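Local coordinates for protein geranyltranstransferase (Thermotoga neapolitana, PDB 4WK5) that probably acts as a magnesium-dependent prenyltransferase that condenses isoprenoid diphosphates in isoprenoid biosynthesis, at residues 57-62 with 217-222; 65-70 with 192-197. All coordinates share one frame; numbering follows the deposited sequence. Where two conformers were deposited one is given.

Overall arrangement
From the N terminus, the chain reaches 57-62 and then 65-70, both on helix 59-70, before most of the helical fold is built. Helix 175-201 returns with 192-197 and completes contact 2, closing a loop of 121 intervening residues, 88 of them helical. The next helix, 206-229, brings 217-222 and completes contact 1 around a loop of 154 residues, which encloses the first, so the two nest without crossing. Helix 59-70 is thus tied at its start to helix 206-229 and at its end to helix 175-201. The contact centres lie about 14 Å apart, and Arg60 O packs 3.6 Å from Cys193 SG between them.

Contact 1 (57-62 with 217-222); sequences KRIRPL and VAFQIY
Ile59 and Arg60, at the start of helix 59-70, both reach for the ring of Phe219 across a wide gap between two backbones. The gap is measured by the nearest CA pair, Ile59 to Phe219, at 10.6 Å, and the segments bury 109 Å² in total, with no hydrogen bond between them. Arg58 sets the first turn: it occupies the N-cap position, and Leu62 N bonds to Arg58 O at 3.1 Å. Its guanidinium points elsewhere, forming salt bridges to Glu86 and Glu29. Ile59 follows with its CB directed at the other helix, and its branch methyl CG2 lies 4.5 Å from Phe219 CE1, a loose apolar contact. Arg60 arrives by a different route. Its chain is extended from CG to NE, which carries the guanidinium out until NH2 stands 4.1 Å from Phe219 CE2. The guanidinium and ring planes are 82° apart, so the groups are not stacked parallel. The isoleucine and the arginine meet different corners, CE1 and CE2, flanking CZ, and both approach obliquely from the same side of the ring plane. Phe219 spans most of the gap itself, with CG anti to the backbone N (chi1 -171°). The sequence GGKRIRP around 57-62 and the FQxxDD motif begun by Phe219 are signatures of trans-prenyltransferases; in relatives the first binds the diphosphate of isopentenyl diphosphate, and the second leads into an aspartate-rich magnesium site. The contact is consistent with part of that active-site wall. Among the neighbouring helices, 175-201 lends Phe190, whose ring meets that of Phe219 and whose side chain also touches Arg60, while helix 75-96 supplies Val85 and His89 against the arginine, and helix 278-289 packs Phe283 and Leu287 on Ile59.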
loop_
_atom_site.group_PDB
_atom_site.type_symbol
_atom_site.label_atom_id
_atom_site.label_comp_id
_atom_site.label_asym_id
_atom_site.label_seq_id
_atom_site.Cartn_x
_atom_site.Cartn_y
_atom_site.Cartn_z
ATOM N N LYS A 57 17.015 -7.965 -11.783
ATOM C CA LYS A 57 18.272 -8.492 -11.283
ATOM C C LYS A 57 18.148 -9.001 -9.855
ATOM O O LYS A 57 19.054 -9.688 -9.362
ATOM C CB LYS A 57 19.362 -7.419 -11.369
ATOM C CG LYS A 57 19.621 -6.941 -12.790
ATOM C CD LYS A 57 20.455 -5.669 -12.833
ATOM C CE LYS A 57 20.863 -5.340 -14.264
ATOM N NZ LYS A 57 19.684 -5.138 -15.160
ATOM N N ARG A 58 17.036 -8.650 -9.205
ATOM C CA ARG A 58 16.746 -9.053 -7.824
ATOM C C ARG A 58 17.822 -8.622 -6.832
ATOM O O ARG A 58 18.072 -9.314 -5.855
ATOM C CB ARG A 58 16.558 -10.583 -7.711
ATOM C CG ARG A 58 15.591 -11.210 -8.718
ATOM C CD ARG A 58 14.185 -10.593 -8.648
ATOM N NE ARG A 58 13.245 -11.384 -9.446
ATOM C CZ ARG A 58 12.088 -10.926 -9.920
ATOM N NH1 ARG A 58 11.694 -9.674 -9.675
ATOM N NH2 ARG A 58 11.315 -11.733 -10.639
ATOM N N ILE A 59 18.441 -7.468 -7.057
ATOM C CA ILE A 59 19.528 -7.029 -6.177
ATOM C C ILE A 59 19.075 -6.852 -4.723
ATOM O O ILE A 59 19.760 -7.270 -3.791
ATOM C CB ILE A 59 20.141 -5.718 -6.695
ATOM C CG1 ILE A 59 20.811 -5.953 -8.055
ATOM C CG2 ILE A 59 21.143 -5.164 -5.702
ATOM C CD1 ILE A 59 21.748 -7.149 -8.084
ATOM N N ARG A 60 17.900 -6.266 -4.528
ATOM C CA ARG A 60 17.440 -5.996 -3.167
ATOM C C ARG A 60 17.157 -7.273 -2.371
ATOM O O ARG A 60 17.650 -7.407 -1.250
ATOM C CB ARG A 60 16.208 -5.084 -3.194
ATOM C CG ARG A 60 16.530 -3.672 -3.666
ATOM C CD ARG A 60 15.257 -2.910 -4.094
ATOM N NE ARG A 60 15.594 -1.618 -4.703
ATOM C CZ ARG A 60 15.935 -1.458 -5.979
ATOM N NH1 ARG A 60 15.977 -2.500 -6.793
ATOM N NH2 ARG A 60 16.235 -0.246 -6.445
ATOM N N PRO A 61 16.368 -8.222 -2.927
ATOM C CA PRO A 61 16.155 -9.420 -2.101
ATOM C C PRO A 61 17.439 -10.228 -1.917
ATOM O O PRO A 61 17.631 -10.851 -0.868
ATOM C CB PRO A 61 15.108 -10.226 -2.892
ATOM C CG PRO A 61 15.144 -9.675 -4.291
ATOM C CD PRO A 61 15.500 -8.216 -4.124
ATOM N N LEU A 62 18.309 -10.228 -2.924
ATOM C CA LEU A 62 19.596 -10.904 -2.770
ATOM C C LEU A 62 20.410 -10.280 -1.641
ATOM O O LEU A 62 21.068 -10.992 -0.893
ATOM C CB LEU A 62 20.391 -10.872 -4.074
ATOM C CG LEU A 62 19.954 -11.856 -5.162
ATOM C CD1 LEU A 62 20.605 -11.490 -6.489
ATOM C CD2 LEU A 62 20.328 -13.276 -4.755
ATOM N N VAL A 217 22.083 5.721 -2.701
ATOM C CA VAL A 217 22.353 6.931 -3.464
ATOM C C VAL A 217 23.378 6.641 -4.572
ATOM O O VAL A 217 23.201 7.064 -5.717
ATOM C CB VAL A 217 22.855 8.080 -2.555
ATOM C CG1 VAL A 217 23.324 9.256 -3.398
ATOM C CG2 VAL A 217 21.733 8.515 -1.623
ATOM N N ALA A 218 24.431 5.900 -4.232
ATOM C CA ALA A 218 25.453 5.525 -5.212
ATOM C C ALA A 218 24.854 4.682 -6.334
ATOM O O ALA A 218 25.169 4.873 -7.513
ATOM C CB ALA A 218 26.599 4.769 -4.530
ATOM N N PHE A 219 23.979 3.755 -5.954
ATOM C CA PHE A 219 23.283 2.895 -6.908
ATOM C C PHE A 219 22.488 3.728 -7.918
ATOM O O PHE A 219 22.536 3.470 -9.125
ATOM C CB PHE A 219 22.371 1.923 -6.147
ATOM C CG PHE A 219 21.760 0.833 -6.995
ATOM C CD1 PHE A 219 22.442 -0.362 -7.203
ATOM C CD2 PHE A 219 20.490 0.982 -7.539
ATOM C CE1 PHE A 219 21.883 -1.379 -7.955
ATOM C CE2 PHE A 219 19.920 -0.030 -8.295
ATOM C CZ PHE A 219 20.617 -1.215 -8.506
ATOM N N GLN A 220 21.756 4.731 -7.435
ATOM C CA GLN A 220 20.944 5.557 -8.328
ATOM C C GLN A 220 21.826 6.410 -9.248
ATOM O O GLN A 220 21.491 6.601 -10.418
ATOM C CB GLN A 220 19.971 6.451 -7.537
ATOM C CG GLN A 220 18.972 7.198 -8.435
ATOM C CD GLN A 220 17.839 7.889 -7.679
ATOM O OE1 GLN A 220 17.589 7.616 -6.504
ATOM N NE2 GLN A 220 17.152 8.803 -8.364
ATOM N N ILE A 221 22.954 6.904 -8.734
ATOM C CA ILE A 221 23.879 7.691 -9.563
ATOM C C ILE A 221 24.464 6.826 -10.667
ATOM O O ILE A 221 24.544 7.249 -11.818
ATOM C CB ILE A 221 25.040 8.295 -8.737
ATOM C CG1 ILE A 221 24.504 9.327 -7.743
ATOM C CG2 ILE A 221 26.101 8.927 -9.661
ATOM C CD1 ILE A 221 25.511 9.738 -6.692
ATOM N N TYR A 222 24.868 5.609 -10.317
ATOM C CA TYR A 222 25.400 4.694 -11.320
ATOM C C TYR A 222 24.351 4.418 -12.391
ATOM O O TYR A 222 24.677 4.334 -13.572
ATOM C CB TYR A 222 25.865 3.381 -10.691
ATOM C CG TYR A 222 27.159 3.482 -9.917
ATOM C CD1 TYR A 222 28.205 4.282 -10.357
ATOM C CD2 TYR A 222 27.327 2.777 -8.733
ATOM C CE1 TYR A 222 29.401 4.362 -9.633
ATOM C CE2 TYR A 222 28.500 2.851 -8.013
ATOM C CZ TYR A 222 29.529 3.644 -8.455
ATOM O OH TYR A 222 30.689 3.709 -7.719
#

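Contact 2 (65-70 with 192-197); sequences LTVGED and FCFSAP
Val67 splits its two methyls between two residues of helix 175-201. CG2 lies 3.9 Å from Phe194 CD1 and equally close to CE1, approaching the ring obliquely, while CG1 meets Pro197 CG at 3.8 Å. This division follows from the first torsion: CG1 is anti to the backbone N (chi1 171°), which turns the two branches toward partners almost one helical turn apart. The Phe194 CB leaves its helix on the far side, yet the ring bends back far enough to touch the valine, crossing it at about a right angle. In the all-helical isoprenoid synthase fold such neighbouring helices run alongside one another in a bundle; here the short segments approach to 8.8 Å between axes and run in roughly the same direction, their axes inclined at 32° (signed crossing angle -32°). They come nearest at Gly68, where Gly68 CA sits 3.8 Å from Pro197 CB; Gly68 contributes no side chain, so the Pro197 ring packs directly on its backbone. Pro197 has no N-H to offer the preceding turn, and helix 175-201 is kinked there. An alanine at Val67 would lose both methyl branches and would probably leave a gap between the Phe194 ring and the Pro197 ring, with Phe194 freer to shift. Beyond the pair, Leu63 also touches Phe194, and Ile71, just past the end of helix 59-70, touches Pro197.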
loop_
_atom_site.group_PDB
_atom_site.type_symbol
_atom_site.label_atom_id
_atom_site.label_comp_id
_atom_site.label_asym_id
_atom_site.label_seq_id
_atom_site.Cartn_x
_atom_site.Cartn_y
_atom_site.Cartn_z
ATOM N N LEU A 65 19.137 -11.536 1.667
ATOM C CA LEU A 65 19.620 -12.887 1.925
ATOM C C LEU A 65 21.103 -12.933 2.276
ATOM O O LEU A 65 21.505 -13.717 3.135
ATOM C CB LEU A 65 19.350 -13.800 0.723
ATOM C CG LEU A 65 17.874 -14.076 0.431
ATOM C CD1 LEU A 65 17.745 -15.168 -0.628
ATOM C CD2 LEU A 65 17.142 -14.472 1.697
ATOM N N THR A 66 21.923 -12.115 1.622
ATOM C CA THR A 66 23.357 -12.190 1.895
ATOM C C THR A 66 23.693 -11.570 3.248
ATOM O O THR A 66 24.507 -12.115 3.991
ATOM C CB THR A 66 24.206 -11.522 0.789
ATOM O OG1 THR A 66 24.068 -10.094 0.858
ATOM C CG2 THR A 66 23.780 -12.056 -0.597
ATOM N N VAL A 67 23.058 -10.445 3.579
ATOM C CA VAL A 67 23.297 -9.812 4.873
ATOM C C VAL A 67 22.811 -10.743 5.983
ATOM O O VAL A 67 23.498 -10.962 6.990
ATOM C CB VAL A 67 22.586 -8.449 4.992
ATOM C CG1 VAL A 67 22.666 -7.927 6.418
ATOM C CG2 VAL A 67 23.200 -7.439 4.013
ATOM N N GLY A 68 21.617 -11.299 5.797
ATOM C CA GLY A 68 21.071 -12.225 6.771
ATOM C C GLY A 68 21.927 -13.461 6.963
ATOM O O GLY A 68 22.109 -13.933 8.089
ATOM N N GLU A 69 22.466 -13.996 5.875
ATOM C CA GLU A 69 23.317 -15.171 5.998
ATOM C C GLU A 69 24.613 -14.803 6.720
ATOM O O GLU A 69 25.132 -15.587 7.520
ATOM C CB GLU A 69 23.626 -15.783 4.634
ATOM C CG GLU A 69 24.304 -17.155 4.749
ATOM C CD GLU A 69 24.633 -17.770 3.406
ATOM O OE1 GLU A 69 24.437 -17.084 2.385
ATOM O OE2 GLU A 69 25.089 -18.935 3.372
ATOM N N ASP A 70 25.124 -13.602 6.455
ATOM C CA ASP A 70 26.351 -13.146 7.105
ATOM C C ASP A 70 26.209 -13.044 8.628
ATOM O O ASP A 70 27.179 -13.262 9.349
ATOM C CB ASP A 70 26.792 -11.791 6.546
ATOM C CG ASP A 70 27.633 -11.916 5.290
ATOM O OD1 ASP A 70 28.247 -12.985 5.063
ATOM O OD2 ASP A 70 27.711 -10.924 4.537
ATOM N N PHE A 192 16.613 -0.464 4.319
ATOM C CA PHE A 192 15.772 -1.485 4.920
ATOM C C PHE A 192 16.341 -2.877 4.650
ATOM O O PHE A 192 16.250 -3.757 5.512
ATOM C CB PHE A 192 14.328 -1.383 4.407
ATOM C CG PHE A 192 13.401 -2.394 5.018
ATOM C CD1 PHE A 192 12.850 -2.180 6.277
ATOM C CD2 PHE A 192 13.085 -3.569 4.339
ATOM C CE1 PHE A 192 11.991 -3.125 6.843
ATOM C CE2 PHE A 192 12.230 -4.508 4.900
ATOM C CZ PHE A 192 11.684 -4.286 6.148
ATOM N N CYS A 193 16.943 -3.075 3.478
ATOM C CA CYS A 193 17.560 -4.373 3.164
ATOM C C CYS A 193 18.668 -4.721 4.150
ATOM O O CYS A 193 18.867 -5.888 4.447
ATOM C CB CYS A 193 18.127 -4.406 1.745
ATOM S SG CYS A 193 16.867 -4.351 0.467
ATOM N N PHE A 194 19.394 -3.712 4.637
ATOM C CA PHE A 194 20.387 -3.904 5.700
ATOM C C PHE A 194 19.763 -3.982 7.098
ATOM O O PHE A 194 20.151 -4.822 7.911
ATOM C CB PHE A 194 21.414 -2.763 5.665
ATOM C CG PHE A 194 22.460 -2.916 4.601
ATOM C CD1 PHE A 194 23.610 -3.651 4.849
ATOM C CD2 PHE A 194 22.320 -2.303 3.369
ATOM C CE1 PHE A 194 24.582 -3.787 3.875
ATOM C CE2 PHE A 194 23.290 -2.434 2.391
ATOM C CZ PHE A 194 24.423 -3.174 2.644
ATOM N N SER A 195 18.808 -3.097 7.375
ATOM C CA SER A 195 18.170 -3.004 8.694
ATOM C C SER A 195 17.400 -4.260 9.089
ATOM O O SER A 195 17.495 -4.743 10.223
ATOM C CB SER A 195 17.200 -1.811 8.733
ATOM O OG SER A 195 17.878 -0.584 8.579
ATOM N N ALA A 196 16.620 -4.776 8.148
ATOM C CA ALA A 196 15.671 -5.845 8.447
ATOM C C ALA A 196 16.341 -7.117 8.994
ATOM O O ALA A 196 15.873 -7.662 9.993
ATOM C CB ALA A 196 14.828 -6.168 7.205
ATOM N N PRO A 197 17.443 -7.593 8.366
ATOM C CA PRO A 197 18.046 -8.791 8.965
ATOM C C PRO A 197 18.578 -8.531 10.372
ATOM O O PRO A 197 18.498 -9.419 11.222
ATOM C CB PRO A 197 19.209 -9.126 8.015
ATOM C CG PRO A 197 18.884 -8.447 6.741
ATOM C CD PRO A 197 18.124 -7.208 7.116
#